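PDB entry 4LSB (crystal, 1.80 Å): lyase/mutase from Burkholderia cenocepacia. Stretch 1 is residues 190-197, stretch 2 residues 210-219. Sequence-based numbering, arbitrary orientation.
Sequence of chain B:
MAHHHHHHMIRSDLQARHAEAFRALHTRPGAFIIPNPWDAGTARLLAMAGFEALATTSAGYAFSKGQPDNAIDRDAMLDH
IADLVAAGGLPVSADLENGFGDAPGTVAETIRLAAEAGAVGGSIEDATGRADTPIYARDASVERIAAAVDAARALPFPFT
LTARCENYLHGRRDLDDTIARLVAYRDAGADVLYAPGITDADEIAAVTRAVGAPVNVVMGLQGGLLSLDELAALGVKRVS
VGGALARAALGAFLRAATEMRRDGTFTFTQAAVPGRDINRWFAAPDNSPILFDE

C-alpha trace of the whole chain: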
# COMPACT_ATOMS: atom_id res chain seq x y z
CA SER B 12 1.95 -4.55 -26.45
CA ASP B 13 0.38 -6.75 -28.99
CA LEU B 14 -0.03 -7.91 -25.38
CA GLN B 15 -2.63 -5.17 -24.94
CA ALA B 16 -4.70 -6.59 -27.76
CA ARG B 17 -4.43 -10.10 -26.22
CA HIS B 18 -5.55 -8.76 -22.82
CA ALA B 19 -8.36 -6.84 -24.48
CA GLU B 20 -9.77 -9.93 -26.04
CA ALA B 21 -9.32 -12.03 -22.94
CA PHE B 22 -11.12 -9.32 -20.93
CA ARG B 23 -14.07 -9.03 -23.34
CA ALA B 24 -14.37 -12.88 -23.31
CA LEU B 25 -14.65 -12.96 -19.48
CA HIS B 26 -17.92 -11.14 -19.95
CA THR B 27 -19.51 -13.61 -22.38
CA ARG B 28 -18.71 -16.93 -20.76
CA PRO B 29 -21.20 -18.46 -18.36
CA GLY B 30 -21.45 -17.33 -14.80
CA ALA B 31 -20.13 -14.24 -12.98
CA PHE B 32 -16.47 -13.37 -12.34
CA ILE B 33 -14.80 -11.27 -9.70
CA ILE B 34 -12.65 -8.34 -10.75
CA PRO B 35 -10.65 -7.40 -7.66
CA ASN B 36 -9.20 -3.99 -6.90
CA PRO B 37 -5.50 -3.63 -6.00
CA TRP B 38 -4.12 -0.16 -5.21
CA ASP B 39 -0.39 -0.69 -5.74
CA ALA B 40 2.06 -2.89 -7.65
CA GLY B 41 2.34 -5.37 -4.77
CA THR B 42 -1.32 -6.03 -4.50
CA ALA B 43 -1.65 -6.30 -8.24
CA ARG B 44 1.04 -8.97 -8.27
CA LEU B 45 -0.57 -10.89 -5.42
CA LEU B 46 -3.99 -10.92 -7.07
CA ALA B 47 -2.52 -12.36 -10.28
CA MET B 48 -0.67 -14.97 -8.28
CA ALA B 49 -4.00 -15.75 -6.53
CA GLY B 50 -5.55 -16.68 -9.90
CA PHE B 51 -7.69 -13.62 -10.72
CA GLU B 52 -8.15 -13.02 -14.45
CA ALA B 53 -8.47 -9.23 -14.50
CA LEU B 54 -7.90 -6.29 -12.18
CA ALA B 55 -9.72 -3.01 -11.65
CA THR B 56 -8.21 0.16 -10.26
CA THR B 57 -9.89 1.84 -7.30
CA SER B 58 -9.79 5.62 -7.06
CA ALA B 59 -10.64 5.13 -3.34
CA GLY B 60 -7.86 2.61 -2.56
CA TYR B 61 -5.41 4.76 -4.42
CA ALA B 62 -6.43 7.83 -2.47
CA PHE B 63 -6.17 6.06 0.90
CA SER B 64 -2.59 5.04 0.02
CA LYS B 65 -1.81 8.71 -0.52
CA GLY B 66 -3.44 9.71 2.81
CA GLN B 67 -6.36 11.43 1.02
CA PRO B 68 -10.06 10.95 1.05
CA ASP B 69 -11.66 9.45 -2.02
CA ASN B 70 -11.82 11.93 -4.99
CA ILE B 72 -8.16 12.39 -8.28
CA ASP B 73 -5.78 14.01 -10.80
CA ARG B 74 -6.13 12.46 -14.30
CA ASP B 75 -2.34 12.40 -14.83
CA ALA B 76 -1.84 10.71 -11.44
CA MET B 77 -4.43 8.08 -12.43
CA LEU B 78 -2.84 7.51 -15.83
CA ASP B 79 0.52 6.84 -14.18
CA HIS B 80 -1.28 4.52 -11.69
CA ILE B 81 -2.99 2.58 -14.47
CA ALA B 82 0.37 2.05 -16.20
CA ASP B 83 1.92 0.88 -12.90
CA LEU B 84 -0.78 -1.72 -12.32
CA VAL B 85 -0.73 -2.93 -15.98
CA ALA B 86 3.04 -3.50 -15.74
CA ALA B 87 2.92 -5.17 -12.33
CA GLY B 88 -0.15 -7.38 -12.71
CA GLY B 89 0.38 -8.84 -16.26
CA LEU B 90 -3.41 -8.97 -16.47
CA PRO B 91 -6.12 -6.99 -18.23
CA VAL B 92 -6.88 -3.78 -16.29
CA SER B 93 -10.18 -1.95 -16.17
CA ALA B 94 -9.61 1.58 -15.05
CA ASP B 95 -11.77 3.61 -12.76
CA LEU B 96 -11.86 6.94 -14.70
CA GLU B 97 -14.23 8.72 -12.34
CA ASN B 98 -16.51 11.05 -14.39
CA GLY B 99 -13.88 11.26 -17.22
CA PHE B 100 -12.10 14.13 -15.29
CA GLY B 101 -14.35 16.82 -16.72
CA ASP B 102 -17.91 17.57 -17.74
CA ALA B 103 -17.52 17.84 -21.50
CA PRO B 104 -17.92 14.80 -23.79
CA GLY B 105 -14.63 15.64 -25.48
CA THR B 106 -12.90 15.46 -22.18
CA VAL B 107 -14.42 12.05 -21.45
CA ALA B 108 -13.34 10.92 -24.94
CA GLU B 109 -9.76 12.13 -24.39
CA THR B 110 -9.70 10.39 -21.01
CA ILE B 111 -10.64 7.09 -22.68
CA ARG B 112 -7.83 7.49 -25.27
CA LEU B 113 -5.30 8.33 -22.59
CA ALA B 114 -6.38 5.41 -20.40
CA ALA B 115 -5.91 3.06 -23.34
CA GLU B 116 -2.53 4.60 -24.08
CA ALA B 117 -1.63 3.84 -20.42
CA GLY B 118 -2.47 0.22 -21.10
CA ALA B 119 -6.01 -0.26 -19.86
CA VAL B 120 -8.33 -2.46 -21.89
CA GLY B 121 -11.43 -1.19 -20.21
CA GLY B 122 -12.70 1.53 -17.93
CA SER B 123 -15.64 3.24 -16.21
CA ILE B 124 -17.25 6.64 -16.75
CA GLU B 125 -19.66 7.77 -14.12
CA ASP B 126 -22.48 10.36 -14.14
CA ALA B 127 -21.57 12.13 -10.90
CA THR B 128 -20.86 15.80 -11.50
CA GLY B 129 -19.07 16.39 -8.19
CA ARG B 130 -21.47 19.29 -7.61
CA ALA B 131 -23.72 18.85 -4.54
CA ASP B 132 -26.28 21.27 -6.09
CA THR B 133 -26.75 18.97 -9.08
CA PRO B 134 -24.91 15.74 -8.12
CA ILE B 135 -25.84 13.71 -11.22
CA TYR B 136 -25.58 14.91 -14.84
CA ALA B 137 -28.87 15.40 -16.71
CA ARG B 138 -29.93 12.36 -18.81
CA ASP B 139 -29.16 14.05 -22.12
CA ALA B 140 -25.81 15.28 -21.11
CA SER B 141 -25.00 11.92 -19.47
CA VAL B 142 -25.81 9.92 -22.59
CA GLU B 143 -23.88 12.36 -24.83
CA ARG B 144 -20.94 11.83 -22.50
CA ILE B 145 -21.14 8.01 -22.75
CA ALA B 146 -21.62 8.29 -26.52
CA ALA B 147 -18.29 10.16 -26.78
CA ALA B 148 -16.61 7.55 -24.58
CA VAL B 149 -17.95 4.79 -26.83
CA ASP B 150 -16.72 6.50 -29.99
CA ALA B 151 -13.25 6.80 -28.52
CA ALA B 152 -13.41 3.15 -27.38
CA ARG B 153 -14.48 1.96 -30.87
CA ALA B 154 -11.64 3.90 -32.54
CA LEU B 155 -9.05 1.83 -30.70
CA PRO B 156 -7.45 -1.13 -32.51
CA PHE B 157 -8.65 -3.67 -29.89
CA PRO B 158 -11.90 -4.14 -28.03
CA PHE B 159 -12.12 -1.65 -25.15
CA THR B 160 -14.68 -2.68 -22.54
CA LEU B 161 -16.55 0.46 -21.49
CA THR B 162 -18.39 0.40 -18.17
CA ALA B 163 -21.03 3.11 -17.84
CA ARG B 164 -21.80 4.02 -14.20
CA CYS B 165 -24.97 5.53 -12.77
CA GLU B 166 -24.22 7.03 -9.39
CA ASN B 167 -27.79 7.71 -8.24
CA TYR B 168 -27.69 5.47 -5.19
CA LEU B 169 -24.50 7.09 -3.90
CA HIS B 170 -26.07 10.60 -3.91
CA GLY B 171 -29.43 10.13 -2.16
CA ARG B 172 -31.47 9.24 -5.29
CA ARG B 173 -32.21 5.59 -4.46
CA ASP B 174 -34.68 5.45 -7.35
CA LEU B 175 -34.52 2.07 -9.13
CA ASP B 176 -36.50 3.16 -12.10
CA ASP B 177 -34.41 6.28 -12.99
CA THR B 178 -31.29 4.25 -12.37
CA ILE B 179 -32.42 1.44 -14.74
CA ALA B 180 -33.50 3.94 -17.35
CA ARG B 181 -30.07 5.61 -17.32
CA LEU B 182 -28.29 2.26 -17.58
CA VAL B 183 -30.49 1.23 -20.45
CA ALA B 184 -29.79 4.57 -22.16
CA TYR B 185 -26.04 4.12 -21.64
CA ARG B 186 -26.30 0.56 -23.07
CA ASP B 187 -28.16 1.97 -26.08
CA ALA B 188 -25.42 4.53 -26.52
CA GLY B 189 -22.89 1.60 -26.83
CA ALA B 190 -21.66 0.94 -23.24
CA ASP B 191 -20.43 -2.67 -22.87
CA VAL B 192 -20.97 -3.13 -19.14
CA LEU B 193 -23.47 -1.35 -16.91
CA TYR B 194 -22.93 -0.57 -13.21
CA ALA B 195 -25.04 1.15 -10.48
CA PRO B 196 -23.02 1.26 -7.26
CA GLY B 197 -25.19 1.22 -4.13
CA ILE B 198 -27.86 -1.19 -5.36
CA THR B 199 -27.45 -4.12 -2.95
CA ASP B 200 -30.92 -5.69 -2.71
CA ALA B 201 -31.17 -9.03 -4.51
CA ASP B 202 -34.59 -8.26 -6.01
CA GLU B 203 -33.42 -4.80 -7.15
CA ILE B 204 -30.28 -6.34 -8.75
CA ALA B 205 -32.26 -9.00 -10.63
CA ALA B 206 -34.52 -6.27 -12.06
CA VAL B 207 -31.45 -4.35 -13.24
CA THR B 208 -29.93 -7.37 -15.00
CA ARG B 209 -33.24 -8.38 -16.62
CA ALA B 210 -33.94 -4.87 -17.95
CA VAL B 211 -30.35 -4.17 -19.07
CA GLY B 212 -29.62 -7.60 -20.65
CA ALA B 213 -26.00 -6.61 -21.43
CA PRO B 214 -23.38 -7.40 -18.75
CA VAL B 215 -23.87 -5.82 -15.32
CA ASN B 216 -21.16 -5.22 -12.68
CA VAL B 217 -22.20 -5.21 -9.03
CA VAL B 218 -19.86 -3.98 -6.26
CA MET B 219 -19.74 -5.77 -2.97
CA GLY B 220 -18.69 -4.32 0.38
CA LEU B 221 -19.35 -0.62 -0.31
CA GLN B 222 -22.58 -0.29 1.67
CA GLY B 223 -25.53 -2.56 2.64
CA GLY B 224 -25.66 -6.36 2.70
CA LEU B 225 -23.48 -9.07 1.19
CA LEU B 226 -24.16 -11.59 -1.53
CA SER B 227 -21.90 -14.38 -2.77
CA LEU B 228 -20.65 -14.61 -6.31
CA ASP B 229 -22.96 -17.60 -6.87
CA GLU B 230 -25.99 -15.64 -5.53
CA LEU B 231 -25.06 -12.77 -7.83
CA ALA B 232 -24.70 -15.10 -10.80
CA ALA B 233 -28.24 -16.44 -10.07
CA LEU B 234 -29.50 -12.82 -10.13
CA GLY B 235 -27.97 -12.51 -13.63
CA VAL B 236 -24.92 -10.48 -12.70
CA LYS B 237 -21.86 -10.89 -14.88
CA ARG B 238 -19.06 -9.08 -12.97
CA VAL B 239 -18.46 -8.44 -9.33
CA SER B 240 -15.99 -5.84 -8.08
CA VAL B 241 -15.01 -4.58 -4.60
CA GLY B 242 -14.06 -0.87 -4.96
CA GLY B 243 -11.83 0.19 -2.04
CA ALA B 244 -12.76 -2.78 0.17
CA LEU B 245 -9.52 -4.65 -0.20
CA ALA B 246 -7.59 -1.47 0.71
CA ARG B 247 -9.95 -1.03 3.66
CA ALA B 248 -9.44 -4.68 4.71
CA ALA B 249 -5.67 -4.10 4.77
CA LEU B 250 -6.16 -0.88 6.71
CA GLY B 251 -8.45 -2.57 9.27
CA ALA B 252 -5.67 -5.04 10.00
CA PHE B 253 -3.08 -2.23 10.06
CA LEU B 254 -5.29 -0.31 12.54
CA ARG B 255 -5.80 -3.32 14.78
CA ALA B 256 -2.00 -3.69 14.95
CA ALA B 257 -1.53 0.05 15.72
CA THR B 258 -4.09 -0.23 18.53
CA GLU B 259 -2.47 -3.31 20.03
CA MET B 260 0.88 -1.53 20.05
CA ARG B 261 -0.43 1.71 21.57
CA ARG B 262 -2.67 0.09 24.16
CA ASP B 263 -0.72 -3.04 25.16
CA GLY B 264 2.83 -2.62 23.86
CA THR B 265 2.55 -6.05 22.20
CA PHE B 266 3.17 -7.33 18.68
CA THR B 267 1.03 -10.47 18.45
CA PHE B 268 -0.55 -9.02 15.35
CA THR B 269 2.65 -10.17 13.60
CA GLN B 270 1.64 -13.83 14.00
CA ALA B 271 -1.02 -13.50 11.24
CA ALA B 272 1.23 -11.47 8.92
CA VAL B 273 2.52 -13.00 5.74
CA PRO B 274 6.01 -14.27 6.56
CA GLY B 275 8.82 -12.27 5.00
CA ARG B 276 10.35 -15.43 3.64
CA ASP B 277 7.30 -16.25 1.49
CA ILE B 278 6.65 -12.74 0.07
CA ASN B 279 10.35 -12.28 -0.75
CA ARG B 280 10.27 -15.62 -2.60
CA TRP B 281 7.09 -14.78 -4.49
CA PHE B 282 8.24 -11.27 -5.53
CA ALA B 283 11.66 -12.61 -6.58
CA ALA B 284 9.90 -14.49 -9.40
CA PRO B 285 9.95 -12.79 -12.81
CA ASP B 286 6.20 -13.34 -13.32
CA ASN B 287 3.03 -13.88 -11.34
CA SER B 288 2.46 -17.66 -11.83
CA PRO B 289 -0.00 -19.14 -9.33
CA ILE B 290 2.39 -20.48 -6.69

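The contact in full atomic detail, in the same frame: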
# COMPACT_ATOMS: atom_id res chain seq x y z
N ALA B 190 -22.40 1.46 -24.43
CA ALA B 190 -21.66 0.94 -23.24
C ALA B 190 -21.65 -0.60 -23.21
O ALA B 190 -22.63 -1.26 -23.54
CB ALA B 190 -22.21 1.53 -21.96
N ASP B 191 -20.52 -1.21 -22.83
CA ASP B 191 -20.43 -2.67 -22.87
C ASP B 191 -20.86 -3.31 -21.58
O ASP B 191 -21.33 -4.44 -21.57
CB ASP B 191 -18.97 -3.05 -23.13
CG ASP B 191 -18.46 -2.44 -24.41
OD1 ASP B 191 -18.90 -2.91 -25.48
OD2 ASP B 191 -17.63 -1.51 -24.36
N VAL B 192 -20.69 -2.60 -20.47
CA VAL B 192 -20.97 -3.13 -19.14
C VAL B 192 -21.65 -2.02 -18.38
O VAL B 192 -21.33 -0.85 -18.59
CB VAL B 192 -19.71 -3.55 -18.38
CG1 VAL B 192 -20.08 -4.12 -17.02
CG2 VAL B 192 -18.90 -4.55 -19.19
N LEU B 193 -22.68 -2.36 -17.62
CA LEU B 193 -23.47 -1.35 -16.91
C LEU B 193 -23.32 -1.55 -15.39
O LEU B 193 -23.27 -2.65 -14.90
CB LEU B 193 -24.96 -1.41 -17.28
CG LEU B 193 -25.35 -1.01 -18.70
CD1 LEU B 193 -24.82 0.37 -19.08
CD2 LEU B 193 -24.88 -2.09 -19.66
N TYR B 194 -23.26 -0.46 -14.65
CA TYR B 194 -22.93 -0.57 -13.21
C TYR B 194 -23.61 0.57 -12.42
O TYR B 194 -23.37 1.74 -12.72
CB TYR B 194 -21.42 -0.53 -13.07
CG TYR B 194 -20.74 -0.42 -11.67
CD1 TYR B 194 -21.35 -0.79 -10.48
CD2 TYR B 194 -19.42 -0.02 -11.60
CE1 TYR B 194 -20.68 -0.69 -9.26
CE2 TYR B 194 -18.76 0.08 -10.41
CZ TYR B 194 -19.40 -0.26 -9.24
OH TYR B 194 -18.65 -0.15 -8.08
N ALA B 195 -24.43 0.19 -11.43
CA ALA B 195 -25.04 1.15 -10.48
C ALA B 195 -24.57 0.89 -9.04
O ALA B 195 -25.15 0.08 -8.35
CB ALA B 195 -26.55 1.04 -10.55
N PRO B 196 -23.50 1.56 -8.59
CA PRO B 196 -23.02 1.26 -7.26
C PRO B 196 -24.03 1.70 -6.20
O PRO B 196 -24.76 2.68 -6.40
CB PRO B 196 -21.71 2.04 -7.17
CG PRO B 196 -21.80 3.07 -8.23
CD PRO B 196 -22.67 2.55 -9.28
N GLY B 197 -24.13 0.93 -5.13
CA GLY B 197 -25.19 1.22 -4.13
C GLY B 197 -26.45 0.39 -4.17
O GLY B 197 -27.12 0.28 -3.15
N ALA B 210 -33.68 -6.04 -17.10
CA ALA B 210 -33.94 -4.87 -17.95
C ALA B 210 -32.75 -4.48 -18.84
O ALA B 210 -32.93 -4.02 -19.94
CB ALA B 210 -34.30 -3.66 -17.11
N VAL B 211 -31.54 -4.59 -18.33
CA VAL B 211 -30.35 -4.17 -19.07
C VAL B 211 -29.94 -5.22 -20.11
O VAL B 211 -29.62 -4.86 -21.24
CB VAL B 211 -29.23 -3.85 -18.09
CG1 VAL B 211 -27.89 -3.75 -18.79
CG2 VAL B 211 -29.51 -2.57 -17.39
N GLY B 212 -29.98 -6.51 -19.74
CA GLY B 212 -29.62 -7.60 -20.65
C GLY B 212 -28.10 -7.75 -20.87
O GLY B 212 -27.54 -8.81 -20.67
N ALA B 213 -27.46 -6.67 -21.29
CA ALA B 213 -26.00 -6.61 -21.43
C ALA B 213 -25.34 -6.84 -20.05
O ALA B 213 -26.01 -6.77 -19.04
CB ALA B 213 -25.63 -5.25 -21.99
N PRO B 214 -24.03 -7.10 -20.02
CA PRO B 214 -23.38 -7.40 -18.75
C PRO B 214 -23.56 -6.31 -17.69
O PRO B 214 -23.37 -5.13 -17.97
CB PRO B 214 -21.93 -7.50 -19.13
CG PRO B 214 -21.97 -8.07 -20.53
CD PRO B 214 -23.09 -7.29 -21.15
N VAL B 215 -23.77 -6.73 -16.47
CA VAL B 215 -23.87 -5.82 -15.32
C VAL B 215 -22.77 -6.13 -14.31
O VAL B 215 -22.50 -7.31 -14.02
CB VAL B 215 -25.28 -5.89 -14.70
CG1 VAL B 215 -25.36 -5.18 -13.34
CG2 VAL B 215 -26.30 -5.31 -15.67
N ASN B 216 -22.12 -5.08 -13.79
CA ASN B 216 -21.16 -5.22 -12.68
C ASN B 216 -21.90 -4.80 -11.43
O ASN B 216 -22.62 -3.80 -11.44
CB ASN B 216 -19.98 -4.26 -12.92
CG ASN B 216 -18.95 -4.27 -11.80
OD1 ASN B 216 -17.92 -4.87 -11.95
ND2 ASN B 216 -19.18 -3.52 -10.71
N VAL B 217 -21.71 -5.55 -10.35
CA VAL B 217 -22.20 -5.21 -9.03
C VAL B 217 -20.99 -5.14 -8.09
O VAL B 217 -20.08 -5.98 -8.20
CB VAL B 217 -23.17 -6.29 -8.52
CG1 VAL B 217 -23.40 -6.16 -7.03
CG2 VAL B 217 -24.48 -6.19 -9.31
N VAL B 218 -20.95 -4.12 -7.24
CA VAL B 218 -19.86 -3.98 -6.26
C VAL B 218 -20.35 -4.52 -4.93
O VAL B 218 -21.50 -4.32 -4.55
CB VAL B 218 -19.35 -2.53 -6.11
CG1 VAL B 218 -20.43 -1.59 -5.61
CG2 VAL B 218 -18.15 -2.51 -5.17
N MET B 219 -19.47 -5.23 -4.25
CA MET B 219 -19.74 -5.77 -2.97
C MET B 219 -18.82 -5.11 -1.94
O MET B 219 -17.63 -4.89 -2.21
CB MET B 219 -19.57 -7.29 -2.97
CG MET B 219 -20.80 -7.98 -3.50
SD MET B 219 -22.15 -7.91 -2.32
CE MET B 219 -23.46 -7.28 -3.35
O HOH W 1 -24.98 -2.51 -10.67
O HOH W 2 -23.49 -2.38 -7.39
O HOH W 3 -24.00 -2.15 -4.73

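Parallel strands need not stay directly hydrogen-bonded along their whole length to remain one packed unit, and this pair from a Burkholderia cenocepacia lyase/mutase illustrates how backbone bonds, side chains and water can share the work. The strand 192-194 runs beside 215-218 in the same sense, their axes inclined by 33°. Direct pairing is short. Leu 193 N donates to Pro 214 O at 2.9 Å, and Asn 216 N donates to Leu 193 O, also at 2.9 Å, so both peptide groups of Leu 193 are satisfied by residues flanking Val 215. Proline, lacking an amide hydrogen, loses nothing here, since its carbonyl is what the pairing uses. The same oxygens receive CA-H...O contacts, from Val 192 CA to Pro 214 O and from Val 215 CA to Leu 193 O, each 3.3 Å.

Beyond this point the backbones part, and water fills the gap. Water 1 accepts from Ala 195 N (2.9 Å) and donates to Asn 216 O (2.8 Å); water 2 accepts from Val 218 N and donates to Ala 195 O, both at 3.1 Å. Water 3 joins Gly 197 N to Val 218 O through weak bonds of 3.1 and 3.3 Å. CA atoms 4.8 Å apart at Leu 193 and Val 215 have become 6.2 Å apart at Pro 196 and Val 218.

Side chains complete the fit on both faces. On the face bearing Leu 193 and Val 215, the leucine (m, m) is the main bump: its CD2 lies 3.5 Å from Val 211 CG1 and 4.0 Å from Ala 213 CB. The small methyl of Ala 213 and the branched side chain of Val 211 thus form a shallow apolar seat for it. Between these two residues, Gly 212 takes positive phi as the chain leaves the helix, a conformation that favours glycine.

The other face carries Tyr 194 and Asn 216. The tyrosine, chi1 t, lays its broad ring along the second stretch: Asn 216 ND2 covers one ring face, with Tyr 194 CD1 3.5 Å from that nitrogen, while Val 218 CG1 meets the ring edge, 3.8 Å from Tyr 194 CE1. The amide's polar atoms are hydrogen-bonded elsewhere in the structure, so its burial leaves neither of them without a partner. Val 218, chi1 p, also brings CG1 to 4.2 Å from Pro 196 CB; Tyr 194 CE1 and Pro 196 CB are themselves 3.6 Å apart, so the methyl rests against both from one side. Altogether 473 Å² is buried, with Leu 193, Tyr 194 and Asn 216 contributing most.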